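Local structure of proline dehydrogenase (Deinococcus radiodurans, 4H6Q) at residues F254-Y260 against Y275-L281; A120-A125 against T153-F158; I46-Q50 against A87-I93. The protein oxidises L-proline to delta-1-pyrroline-5-carboxylate with a bound FAD cofactor, passing the electrons on to a quinone in the first step of proline breakdown to glutamate. All coordinates share one frame. Where two conformers were deposited one is given. Residues are numbered along the deposited sequence.

The three contacts lie in different layers of one beta/alpha barrel. Contact 1 joins two neighbouring barrel strands and lines the site itself: Leu259 and Tyr280 meet both the FAD and the bound tetrahydrofuran-2-carboxylic acid. Contacts 2 and 3 belong to the helical layer outside. Contact 3 touches contact 1 directly, Leu281 CD2 lying 3.9 Å from Ala48 CB, although their centres are about 17 Å apart; its Val49 side chain comes within about 10 Å of that of Tyr280. Contact 2 stands apart, its nearest atoms about 12 Å from contact 1 and about 10 Å from contact 3, with Ala120 about 10 Å from the substrate-binding Lys100, side chain to side chain.

Contact 1: F254-Y260 against Y275-L281; sequences FEFQMLY and YRVRVYL. With FAD (flavin-adenine dinucleotide), chain C; TFB (tetrahydrofuran-2-carboxylic acid), chain D; GOL (glycerol), chain E.
Two extended strands, 254-259 and 277-281, run parallel, 4.6 Å apart at closest approach and 27° between directions, with Phe256 opposite Val277. Phe256 N donates to Arg276 O (2.9 Å), Arg278 N to Phe256 O (2.9 Å) and Tyr280 N to Met258 O (2.8 Å). Arg278, Arg276 and Glu255 bury the most surface. Arg278 extends (chi1 and chi2 t) and turns at chi3 (m), bringing NE 2.9 Å from Glu255 OE1 in a salt bridge; its NH1 bonds to Gly59 O. Glu255, chi1 p, also accepts from Gln257 NE2 at OE1 (2.9 Å), while its OE2 reaches Tyr226. A glycerol, probably from the crystallisation liquor, bridges the pair, its O1 3.0 Å from Arg278 NH2 and 2.7 Å from Glu255 OE2. Arg276 lays its CB 3.4 Å from Glu255 CB and sends its guanidinium to Tyr226. Phe256 and Tyr275 form an offset edge-to-face pair, Phe256 edge toward Tyr275 face, centroids 5.6 Å apart, planes at 73°. Met258 and Val277 meet on one face. On the other, Leu259 CD2 lies 3.5 Å from FAD C7, and TFB CG lies over one face of the Tyr280 ring, 3.4 Å from Tyr280 CZ; the Tyr280 hydroxyl bonds to Asp137. These are the two parallel strands of a beta-alpha-beta unit, joined through helix 264-272, in a TIM-type barrel, whose face bearing Gln257, Leu259 and Tyr280 contributes to the flavin and substrate site.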
loop_
_atom_site.group_PDB
_atom_site.type_symbol
_atom_site.label_atom_id
_atom_site.label_comp_id
_atom_site.label_asym_id
_atom_site.label_seq_id
_atom_site.Cartn_x
_atom_site.Cartn_y
_atom_site.Cartn_z
ATOM N N PHE A 254 6.752 -12.411 7.527
ATOM C CA PHE A 254 5.745 -11.931 6.556
ATOM C C PHE A 254 4.624 -11.365 7.364
ATOM O O PHE A 254 4.565 -11.589 8.586
ATOM C CB PHE A 254 5.226 -13.079 5.659
ATOM C CG PHE A 254 4.371 -14.036 6.375
ATOM C CD1 PHE A 254 2.991 -13.921 6.346
ATOM C CD2 PHE A 254 4.942 -15.035 7.193
ATOM C CE1 PHE A 254 2.169 -14.812 7.078
ATOM C CE2 PHE A 254 4.137 -15.900 7.918
ATOM C CZ PHE A 254 2.781 -15.813 7.855
ATOM N N GLU A 255 3.696 -10.659 6.720
ATOM C CA GLU A 255 2.505 -10.161 7.423
ATOM C C GLU A 255 1.337 -10.195 6.464
ATOM O O GLU A 255 1.512 -10.120 5.220
ATOM C CB GLU A 255 2.699 -8.754 7.972
ATOM C CG GLU A 255 2.936 -7.662 6.898
ATOM C CD GLU A 255 3.556 -6.433 7.472
ATOM O OE1 GLU A 255 3.147 -5.286 7.116
ATOM O OE2 GLU A 255 4.524 -6.572 8.293
ATOM N N PHE A 256 0.148 -10.311 7.047
ATOM C CA PHE A 256 -1.099 -10.090 6.299
ATOM C C PHE A 256 -1.392 -8.602 6.329
ATOM O O PHE A 256 -1.089 -7.903 7.307
ATOM C CB PHE A 256 -2.259 -10.857 6.937
ATOM C CG PHE A 256 -2.141 -12.343 6.774
ATOM C CD1 PHE A 256 -2.317 -12.941 5.525
ATOM C CD2 PHE A 256 -1.727 -13.130 7.852
ATOM C CE1 PHE A 256 -2.190 -14.318 5.380
ATOM C CE2 PHE A 256 -1.602 -14.479 7.725
ATOM C CZ PHE A 256 -1.812 -15.098 6.478
ATOM N N GLN A 257 -2.012 -8.112 5.242
ATOM C CA GLN A 257 -2.455 -6.716 5.193
ATOM C C GLN A 257 -3.858 -6.622 4.663
ATOM O O GLN A 257 -4.259 -7.415 3.802
ATOM C CB GLN A 257 -1.542 -5.848 4.305
ATOM C CG GLN A 257 -0.104 -5.734 4.863
ATOM C CD GLN A 257 0.737 -4.716 4.099
ATOM O OE1 GLN A 257 0.329 -4.235 3.036
ATOM N NE2 GLN A 257 1.929 -4.404 4.609
ATOM N N MET A 258 -4.644 -5.667 5.212
ATOM C CA MET A 258 -6.056 -5.471 4.818
ATOM C C MET A 258 -6.301 -3.970 4.747
ATOM O O MET A 258 -5.569 -3.169 5.383
ATOM C CB MET A 258 -6.987 -6.025 5.906
ATOM C CG MET A 258 -7.076 -7.536 5.898
ATOM S SD MET A 258 -5.837 -8.284 6.925
ATOM C CE MET A 258 -6.090 -9.990 6.369
ATOM N N LEU A 259 -7.340 -3.588 3.999
ATOM C CA LEU A 259 -7.763 -2.197 3.970
ATOM C C LEU A 259 -8.594 -1.864 5.209
ATOM O O LEU A 259 -9.405 -2.707 5.667
ATOM C CB LEU A 259 -8.542 -1.864 2.684
ATOM C CG LEU A 259 -7.816 -2.149 1.341
ATOM C CD1 LEU A 259 -8.753 -1.757 0.148
ATOM C CD2 LEU A 259 -6.528 -1.380 1.265
ATOM N N TYR A 260 -8.428 -0.643 5.699
ATOM C CA TYR A 260 -9.247 -0.161 6.829
ATOM C C TYR A 260 -10.723 -0.452 6.575
ATOM O O TYR A 260 -11.263 -0.110 5.486
ATOM C CB TYR A 260 -8.995 1.335 6.979
ATOM C CG TYR A 260 -9.707 2.025 8.120
ATOM C CD1 TYR A 260 -9.420 1.773 9.477
ATOM C CD2 TYR A 260 -10.675 2.991 7.842
ATOM C CE1 TYR A 260 -10.071 2.535 10.508
ATOM C CE2 TYR A 260 -11.325 3.671 8.814
ATOM C CZ TYR A 260 -11.042 3.453 10.112
ATOM O OH TYR A 260 -11.782 4.201 11.016
ATOM N N TYR A 275 -0.176 -14.045 14.034
ATOM C CA TYR A 275 0.314 -13.506 12.753
ATOM C C TYR A 275 0.472 -12.003 12.831
ATOM O O TYR A 275 -0.252 -11.320 13.578
ATOM C CB TYR A 275 -0.653 -13.867 11.618
ATOM C CG TYR A 275 -0.761 -15.360 11.397
ATOM C CD1 TYR A 275 0.245 -16.060 10.691
ATOM C CD2 TYR A 275 -1.795 -16.083 11.949
ATOM C CE1 TYR A 275 0.156 -17.407 10.509
ATOM C CE2 TYR A 275 -1.891 -17.459 11.788
ATOM C CZ TYR A 275 -0.923 -18.127 11.080
ATOM O OH TYR A 275 -1.033 -19.505 10.926
ATOM N N ARG A 276 1.394 -11.462 12.074
ATOM C CA ARG A 276 1.456 -10.015 11.902
ATOM C C ARG A 276 0.326 -9.571 10.976
ATOM O O ARG A 276 0.114 -10.180 9.920
ATOM C CB ARG A 276 2.775 -9.624 11.248
ATOM C CG ARG A 276 3.984 -9.813 12.177
ATOM C CD ARG A 276 5.302 -9.464 11.469
ATOM N NE ARG A 276 6.394 -9.509 12.462
ATOM C CZ ARG A 276 7.594 -8.988 12.248
ATOM N NH1 ARG A 276 7.838 -8.434 11.060
ATOM N NH2 ARG A 276 8.536 -9.031 13.199
ATOM N N VAL A 277 -0.324 -8.465 11.351
ATOM C CA VAL A 277 -1.368 -7.857 10.535
ATOM C C VAL A 277 -1.093 -6.356 10.488
ATOM O O VAL A 277 -0.844 -5.730 11.522
ATOM C CB VAL A 277 -2.772 -8.078 11.122
ATOM C CG1 VAL A 277 -3.862 -7.435 10.218
ATOM C CG2 VAL A 277 -3.062 -9.558 11.366
ATOM N N ARG A 278 -1.140 -5.755 9.297
ATOM C CA ARG A 278 -0.949 -4.308 9.155
ATOM C C ARG A 278 -2.023 -3.761 8.244
ATOM O O ARG A 278 -2.177 -4.225 7.110
ATOM C CB ARG A 278 0.445 -4.008 8.579
ATOM C CG ARG A 278 0.740 -2.505 8.566
ATOM C CD ARG A 278 2.093 -2.215 7.919
ATOM N NE ARG A 278 3.262 -2.810 8.606
ATOM C CZ ARG A 278 3.933 -2.230 9.601
ATOM N NH1 ARG A 278 3.532 -1.068 10.136
ATOM N NH2 ARG A 278 5.056 -2.807 10.019
ATOM N N VAL A 279 -2.761 -2.765 8.730
ATOM C CA VAL A 279 -3.908 -2.253 8.020
ATOM C C VAL A 279 -3.565 -0.976 7.285
ATOM O O VAL A 279 -2.947 -0.040 7.842
ATOM C CB VAL A 279 -5.091 -2.013 9.008
ATOM C CG1 VAL A 279 -6.189 -1.131 8.420
ATOM C CG2 VAL A 279 -5.651 -3.360 9.433
ATOM N N TYR A 280 -3.968 -0.916 5.990
ATOM C CA TYR A 280 -3.797 0.256 5.151
ATOM C C TYR A 280 -4.818 1.299 5.602
ATOM O O TYR A 280 -6.039 1.059 5.539
ATOM C CB TYR A 280 -3.994 -0.181 3.683
ATOM C CG TYR A 280 -3.566 0.824 2.635
ATOM C CD1 TYR A 280 -2.391 0.625 1.874
ATOM C CD2 TYR A 280 -4.365 1.957 2.323
ATOM C CE1 TYR A 280 -1.980 1.523 0.914
ATOM C CE2 TYR A 280 -3.960 2.883 1.356
ATOM C CZ TYR A 280 -2.755 2.658 0.672
ATOM O OH TYR A 280 -2.426 3.597 -0.255
ATOM N N LEU A 281 -4.304 2.448 6.050
ATOM C CA LEU A 281 -5.072 3.428 6.827
ATOM C C LEU A 281 -5.037 4.761 6.099
ATOM O O LEU A 281 -4.124 5.544 6.224
ATOM C CB LEU A 281 -4.506 3.553 8.237
ATOM C CG LEU A 281 -5.382 4.231 9.288
ATOM C CD1 LEU A 281 -5.583 5.736 9.103
ATOM C CD2 LEU A 281 -6.663 3.488 9.442
HETATM P PA FAD C . -11.535 -10.018 -3.666
HETATM O O1A FAD C . -11.457 -11.366 -4.390
HETATM O O2A FAD C . -11.870 -8.824 -4.462
HETATM O O5B FAD C . -12.466 -9.988 -2.488
HETATM C C5B FAD C . -12.368 -10.984 -1.482
HETATM C C4B FAD C . -13.383 -10.808 -0.372
HETATM O O4B FAD C . -12.937 -9.748 0.443
HETATM C C3B FAD C . -14.729 -10.377 -0.830
HETATM O O3B FAD C . -15.564 -11.427 -1.290
HETATM C C2B FAD C . -15.232 -9.695 0.384
HETATM O O2B FAD C . -15.577 -10.608 1.403
HETATM C C1B FAD C . -14.016 -8.938 0.812
HETATM N N9A FAD C . -13.878 -7.627 0.178
HETATM C C8A FAD C . -12.828 -7.202 -0.635
HETATM N N7A FAD C . -13.002 -5.946 -1.046
HETATM C C5A FAD C . -14.184 -5.497 -0.466
HETATM C C6A FAD C . -14.886 -4.306 -0.518
HETATM N N6A FAD C . -14.405 -3.188 -1.264
HETATM N N1A FAD C . -16.037 -4.217 0.167
HETATM C C2A FAD C . -16.520 -5.244 0.896
HETATM N N3A FAD C . -15.887 -6.425 0.978
HETATM C C4A FAD C . -14.738 -6.548 0.323
HETATM N N1 FAD C . -4.003 -2.992 -5.643
HETATM C C2 FAD C . -3.230 -2.251 -6.481
HETATM O O2 FAD C . -3.474 -2.360 -7.765
HETATM N N3 FAD C . -2.221 -1.439 -6.039
HETATM C C4 FAD C . -1.936 -1.318 -4.684
HETATM O O4 FAD C . -0.951 -0.498 -4.265
HETATM C C4X FAD C . -2.744 -2.089 -3.737
HETATM N N5 FAD C . -2.509 -2.013 -2.388
HETATM C C5X FAD C . -3.284 -2.797 -1.563
HETATM C C6 FAD C . -3.062 -2.750 -0.177
HETATM C C7 FAD C . -3.827 -3.571 0.691
HETATM C C7M FAD C . -3.586 -3.523 2.198
HETATM C C8 FAD C . -4.809 -4.427 0.137
HETATM C C8M FAD C . -5.638 -5.319 1.021
HETATM C C9 FAD C . -5.047 -4.438 -1.247
HETATM C C9A FAD C . -4.284 -3.652 -2.088
HETATM N N10 FAD C . -4.524 -3.714 -3.475
HETATM C C10 FAD C . -3.763 -2.926 -4.303
HETATM C "C1'" FAD C . -5.511 -4.610 -4.055
HETATM C "C2'" FAD C . -6.841 -4.024 -4.415
HETATM O "O2'" FAD C . -7.079 -2.981 -3.477
HETATM C "C3'" FAD C . -7.636 -5.351 -4.465
HETATM O "O3'" FAD C . -7.810 -5.898 -5.738
HETATM C "C4'" FAD C . -8.901 -5.425 -3.704
HETATM O "O4'" FAD C . -8.546 -5.155 -2.395
HETATM C "C5'" FAD C . -9.473 -6.827 -3.851
HETATM O "O5'" FAD C . -9.722 -7.343 -2.581
HETATM P P FAD C . -9.267 -8.804 -2.142
HETATM O O1P FAD C . -7.802 -9.257 -2.426
HETATM O O2P FAD C . -9.864 -8.917 -0.714
HETATM O O3P FAD C . -10.208 -9.846 -2.940
HETATM O OA TFB D . -3.957 0.947 -3.617
HETATM C CA TFB D . -5.331 0.579 -3.596
HETATM C C TFB D . -6.209 1.767 -3.934
HETATM O OB TFB D . -7.418 1.564 -4.221
HETATM C CB TFB D . -5.629 0.116 -2.233
HETATM C CG TFB D . -4.602 0.756 -1.419
HETATM C CD TFB D . -3.452 1.078 -2.292
HETATM O OXT TFB D . -5.756 2.970 -3.940
HETATM C C1 GOL E . 7.648 -5.301 8.178
HETATM O O1 GOL E . 6.366 -4.680 8.047
HETATM C C2 GOL E . 8.727 -4.368 8.683
HETATM O O2 GOL E . 8.503 -4.271 10.071
HETATM C C3 GOL E . 8.581 -3.002 8.011
HETATM O O3 GOL E . 9.670 -2.158 8.345
HETATM O O HOH W 1 2.882 -13.270 10.416
#

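Contact 2: A120-A125 against T153-F158; sequences ARRIIA and TLVGEF
Helical segments 120-125 and 153-158 pack side by side in the outer layer of the barrel, their axes 11.1 Å apart at closest approach and crossing at -40°, with directions broadly parallel. Arg121 lies nearest Leu154 (CA-CA 7.3 Å) and, one turn on, Ala125 nearest Phe158 (CA-CA 7.4 Å). The chief knob is Arg121: with chi1 m and chi2 and chi3 t it reaches across into a hole formed by Thr153, Leu154, Glu157 and Phe158, its CG 3.8 Å from Leu154 CD2. In return Phe158 (chi1 m) fills the hollow between Arg121, Ile124 and Ala125. Ile124 CG2 sits over its ring face as a CH-pi contact, 3.9 Å from the centroid, while Ala125 CB touches Phe158 CE1 at 3.8 Å. Leu154 CD1 packs against both Ile124 CD1 (3.9 Å) and Ala120 CB (4.1 Å); Ile124 also touches Ile134, and Leu154 touches Leu136, both of strand 133-136. Toward solvent the interface closes with a two-pronged salt bridge, Arg121 NE to Glu157 OE1 at 2.8 Å and Arg121 NH2 to Glu157 OE2 at 2.9 Å. The chemistry is thus graded: aliphatic side chains of Ile124 and Leu154 next to the barrel strands, then the Phe158 ring, then a charged pair at the outer edge.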
loop_
_atom_site.group_PDB
_atom_site.type_symbol
_atom_site.label_atom_id
_atom_site.label_comp_id
_atom_site.label_asym_id
_atom_site.label_seq_id
_atom_site.Cartn_x
_atom_site.Cartn_y
_atom_site.Cartn_z
ATOM N N ALA A 120 10.107 11.465 -3.807
ATOM C CA ALA A 120 10.190 10.199 -3.061
ATOM C C ALA A 120 11.473 10.117 -2.236
ATOM O O ALA A 120 11.460 9.602 -1.103
ATOM C CB ALA A 120 10.098 8.999 -4.003
ATOM N N ARG A 121 12.576 10.631 -2.758
ATOM C CA ARG A 121 13.814 10.675 -1.980
ATOM C C ARG A 121 13.630 11.433 -0.674
ATOM O O ARG A 121 14.108 11.000 0.391
ATOM C CB ARG A 121 14.936 11.333 -2.790
ATOM C CG ARG A 121 15.541 10.421 -3.843
ATOM C CD ARG A 121 16.494 11.211 -4.712
ATOM N NE ARG A 121 17.205 10.307 -5.605
ATOM C CZ ARG A 121 17.595 10.618 -6.830
ATOM N NH1 ARG A 121 17.312 11.807 -7.324
ATOM N NH2 ARG A 121 18.233 9.722 -7.570
ATOM N N ARG A 122 12.947 12.574 -0.707
ATOM C CA ARG A 122 12.740 13.391 0.499
ATOM C C ARG A 122 11.849 12.662 1.500
ATOM O O ARG A 122 12.105 12.693 2.724
ATOM C CB ARG A 122 12.100 14.745 0.141
ATOM C CG ARG A 122 12.902 15.552 -0.858
ATOM C CD ARG A 122 12.318 16.943 -1.016
ATOM N NE ARG A 122 10.924 17.032 -1.435
ATOM C CZ ARG A 122 9.941 17.549 -0.674
ATOM N NH1 ARG A 122 10.163 17.967 0.562
ATOM N NH2 ARG A 122 8.753 17.678 -1.159
ATOM N N ILE A 123 10.788 12.031 1.000
ATOM C CA ILE A 123 9.888 11.274 1.853
ATOM C C ILE A 123 10.611 10.087 2.520
ATOM O O ILE A 123 10.496 9.870 3.748
ATOM C CB ILE A 123 8.665 10.809 1.039
ATOM C CG1 ILE A 123 7.817 12.045 0.612
ATOM C CG2 ILE A 123 7.835 9.745 1.781
ATOM C CD1 ILE A 123 6.784 11.718 -0.491
ATOM N N ILE A 124 11.343 9.310 1.721
ATOM C CA ILE A 124 11.994 8.123 2.265
ATOM C C ILE A 124 13.110 8.525 3.235
ATOM O O ILE A 124 13.281 7.887 4.287
ATOM C CB ILE A 124 12.544 7.218 1.148
ATOM C CG1 ILE A 124 11.418 6.741 0.231
ATOM C CG2 ILE A 124 13.337 6.018 1.771
ATOM C CD1 ILE A 124 11.934 6.222 -1.108
ATOM N N ALA A 125 13.866 9.581 2.922
ATOM C CA ALA A 125 14.924 10.042 3.831
ATOM C C ALA A 125 14.326 10.385 5.199
ATOM O O ALA A 125 14.916 10.059 6.231
ATOM C CB ALA A 125 15.643 11.246 3.216
ATOM N N THR A 153 16.321 2.071 -8.068
ATOM C CA THR A 153 17.170 3.211 -7.713
ATOM C C THR A 153 17.088 3.546 -6.198
ATOM O O THR A 153 18.107 3.760 -5.528
ATOM C CB THR A 153 16.779 4.438 -8.545
ATOM O OG1 THR A 153 17.015 4.140 -9.918
ATOM C CG2 THR A 153 17.553 5.703 -8.133
ATOM N N LEU A 154 15.871 3.588 -5.671
ATOM C CA LEU A 154 15.648 4.012 -4.305
ATOM C C LEU A 154 16.151 2.975 -3.308
ATOM O O LEU A 154 16.666 3.348 -2.227
ATOM C CB LEU A 154 14.170 4.345 -4.047
ATOM C CG LEU A 154 13.735 5.602 -4.811
ATOM C CD1 LEU A 154 12.208 5.642 -4.937
ATOM C CD2 LEU A 154 14.292 6.892 -4.145
ATOM N N VAL A 155 16.015 1.689 -3.618
ATOM C CA VAL A 155 16.617 0.651 -2.761
ATOM C C VAL A 155 18.136 0.859 -2.680
ATOM O O VAL A 155 18.747 0.771 -1.590
ATOM C CB VAL A 155 16.300 -0.778 -3.274
ATOM C CG1 VAL A 155 17.187 -1.853 -2.581
ATOM C CG2 VAL A 155 14.843 -1.098 -3.053
ATOM N N GLY A 156 18.770 1.177 -3.806
ATOM C CA GLY A 156 20.189 1.464 -3.826
ATOM C C GLY A 156 20.596 2.625 -2.935
ATOM O O GLY A 156 21.654 2.594 -2.292
ATOM N N GLU A 157 19.740 3.650 -2.886
ATOM C CA GLU A 157 20.014 4.841 -2.078
ATOM C C GLU A 157 19.697 4.750 -0.581
ATOM O O GLU A 157 20.435 5.311 0.242
ATOM C CB GLU A 157 19.335 6.062 -2.703
ATOM C CG GLU A 157 19.864 6.353 -4.067
ATOM C CD GLU A 157 19.111 7.429 -4.788
ATOM O OE1 GLU A 157 18.162 8.040 -4.225
ATOM O OE2 GLU A 157 19.502 7.666 -5.953
ATOM N N PHE A 158 18.669 4.002 -0.225
ATOM C CA PHE A 158 18.131 3.994 1.137
ATOM C C PHE A 158 18.091 2.649 1.807
ATOM O O PHE A 158 17.987 2.617 3.024
ATOM C CB PHE A 158 16.674 4.588 1.126
ATOM C CG PHE A 158 16.642 6.024 0.692
ATOM C CD1 PHE A 158 17.080 7.040 1.557
ATOM C CD2 PHE A 158 16.243 6.359 -0.592
ATOM C CE1 PHE A 158 17.094 8.378 1.152
ATOM C CE2 PHE A 158 16.260 7.684 -1.011
ATOM C CZ PHE A 158 16.696 8.701 -0.158
#

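Contact 3: I46-Q50 against A87-I93; sequences IQAVQ and AAHAAGI
This is apolar helix-to-helix-end packing on the outside of the barrel, where helix 42-54, which precedes the first barrel strand, meets the C-terminal end of helix 71-90 and the turn after it. Segment 46-50 is helical throughout, closed by Gln50 N to Ile46 O at 2.9 Å. In 87-93 the helix finishes in a Schellman motif: Ile93 N bonds back to Ala88 O (2.9 Å) and Gly92 N to His89 O (3.0 Å), with Gly92 at phi 84°, psi 21°, where a CB would jam against the preceding carbonyl. The turn brings Ile93 round to face helix 42-54. Ile46 lies nearest Ala88 (CA-CA 6.6 Å) and Gln50 nearest Ile93 (8.2 Å).

Ile46 and Ile93 make most of the interface. Ile46, with both chi angles m, sets CD1 3.7 Å from Ala88 CA and CG2 3.9 Å from Ala91 CB. Its CG2 also lies 3.9 Å from Ile93 CD1. Ile93 (chi1 m, chi2 t) pushes that same CD1 among Ile46, Val49 and Gln50, with Val49 CG1 (chi1 t) at 3.9 Å and Gln50 CG at 4.2 Å. Polar linkage is indirect: one water accepts from Gln50 NE2 (3.1 Å) and donates to Ala91 O (2.8 Å).

Beyond the interface, His89 points away and stacks on Tyr130, just past helix 115-129. Inward, Ala48 and Val49 rest on Leu281, so helix 42-54 packs on strand 277-283 with one side and against the end of helix 71-90 with another.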
loop_
_atom_site.group_PDB
_atom_site.type_symbol
_atom_site.label_atom_id
_atom_site.label_comp_id
_atom_site.label_asym_id
_atom_site.label_seq_id
_atom_site.Cartn_x
_atom_site.Cartn_y
_atom_site.Cartn_z
ATOM N N ILE A 46 -3.814 9.429 12.978
ATOM C CA ILE A 46 -2.983 8.994 14.099
ATOM C C ILE A 46 -3.859 8.301 15.153
ATOM O O ILE A 46 -3.511 7.235 15.696
ATOM C CB ILE A 46 -2.239 10.197 14.729
ATOM C CG1 ILE A 46 -1.254 10.825 13.721
ATOM C CG2 ILE A 46 -1.580 9.826 16.083
ATOM C CD1 ILE A 46 -0.250 9.850 13.153
ATOM N N GLN A 47 -5.017 8.883 15.453
ATOM C CA GLN A 47 -5.952 8.263 16.405
ATOM C C GLN A 47 -6.398 6.866 15.926
ATOM O O GLN A 47 -6.497 5.919 16.738
ATOM C CB GLN A 47 -7.170 9.153 16.655
ATOM C CG GLN A 47 -6.829 10.383 17.516
ATOM C CD GLN A 47 -7.897 11.466 17.497
ATOM O OE1 GLN A 47 -8.845 11.410 16.704
ATOM N NE2 GLN A 47 -7.739 12.480 18.362
ATOM N N ALA A 48 -6.629 6.715 14.621
ATOM C CA ALA A 48 -7.044 5.425 14.107
ATOM C C ALA A 48 -5.912 4.423 14.210
ATOM O O ALA A 48 -6.155 3.247 14.518
ATOM C CB ALA A 48 -7.543 5.555 12.649
ATOM N N VAL A 49 -4.662 4.828 13.935
ATOM C CA VAL A 49 -3.539 3.913 14.114
ATOM C C VAL A 49 -3.357 3.516 15.579
ATOM O O VAL A 49 -3.126 2.339 15.876
ATOM C CB VAL A 49 -2.228 4.483 13.543
ATOM C CG1 VAL A 49 -1.025 3.548 13.865
ATOM C CG2 VAL A 49 -2.360 4.648 12.041
ATOM N N GLN A 50 -3.527 4.467 16.510
ATOM C CA GLN A 50 -3.417 4.128 17.924
ATOM C C GLN A 50 -4.481 3.102 18.334
ATOM O O GLN A 50 -4.208 2.180 19.112
ATOM C CB GLN A 50 -3.498 5.397 18.774
ATOM C CG GLN A 50 -2.246 6.279 18.607
ATOM C CD GLN A 50 -2.347 7.588 19.305
ATOM O OE1 GLN A 50 -3.446 8.169 19.415
ATOM N NE2 GLN A 50 -1.210 8.099 19.769
ATOM N N ALA A 87 4.414 13.867 12.326
ATOM C CA ALA A 87 3.369 13.725 13.329
ATOM C C ALA A 87 3.303 12.303 13.868
ATOM O O ALA A 87 3.112 12.100 15.085
ATOM C CB ALA A 87 1.994 14.166 12.742
ATOM N N ALA A 88 3.438 11.310 12.989
ATOM C CA ALA A 88 3.478 9.914 13.460
ATOM C C ALA A 88 4.625 9.678 14.431
ATOM O O ALA A 88 4.425 9.185 15.548
ATOM C CB ALA A 88 3.587 8.956 12.264
ATOM N N HIS A 89 5.814 10.113 14.033
ATOM C CA HIS A 89 6.994 9.977 14.888
ATOM C C HIS A 89 6.775 10.670 16.239
ATOM O O HIS A 89 7.153 10.114 17.286
ATOM C CB HIS A 89 8.220 10.519 14.140
ATOM C CG HIS A 89 9.462 10.585 14.977
ATOM N ND1 HIS A 89 10.078 9.458 15.496
ATOM C CD2 HIS A 89 10.204 11.643 15.402
ATOM C CE1 HIS A 89 11.140 9.815 16.216
ATOM N NE2 HIS A 89 11.241 11.141 16.175
ATOM N N ALA A 90 6.237 11.892 16.245
ATOM C CA ALA A 90 6.066 12.635 17.501
ATOM C C ALA A 90 5.072 11.944 18.425
ATOM O O ALA A 90 5.167 12.116 19.634
ATOM C CB ALA A 90 5.631 14.083 17.221
ATOM N N ALA A 91 4.163 11.135 17.856
ATOM C CA ALA A 91 3.150 10.399 18.609
ATOM C C ALA A 91 3.669 9.032 19.080
ATOM O O ALA A 91 2.992 8.286 19.797
ATOM C CB ALA A 91 1.868 10.236 17.804
ATOM N N GLY A 92 4.897 8.709 18.692
ATOM C CA GLY A 92 5.469 7.415 19.029
ATOM C C GLY A 92 5.100 6.286 18.096
ATOM O O GLY A 92 5.163 5.114 18.479
ATOM N N ILE A 93 4.681 6.633 16.886
ATOM C CA ILE A 93 4.379 5.616 15.883
ATOM C C ILE A 93 5.540 5.561 14.888
ATOM O O ILE A 93 5.933 6.591 14.339
ATOM C CB ILE A 93 3.094 5.990 15.132
ATOM C CG1 ILE A 93 1.902 6.031 16.112
ATOM C CG2 ILE A 93 2.824 4.999 13.998
ATOM C CD1 ILE A 93 0.663 6.676 15.555
HETATM O O HOH W 2 1.184 6.223 20.119
#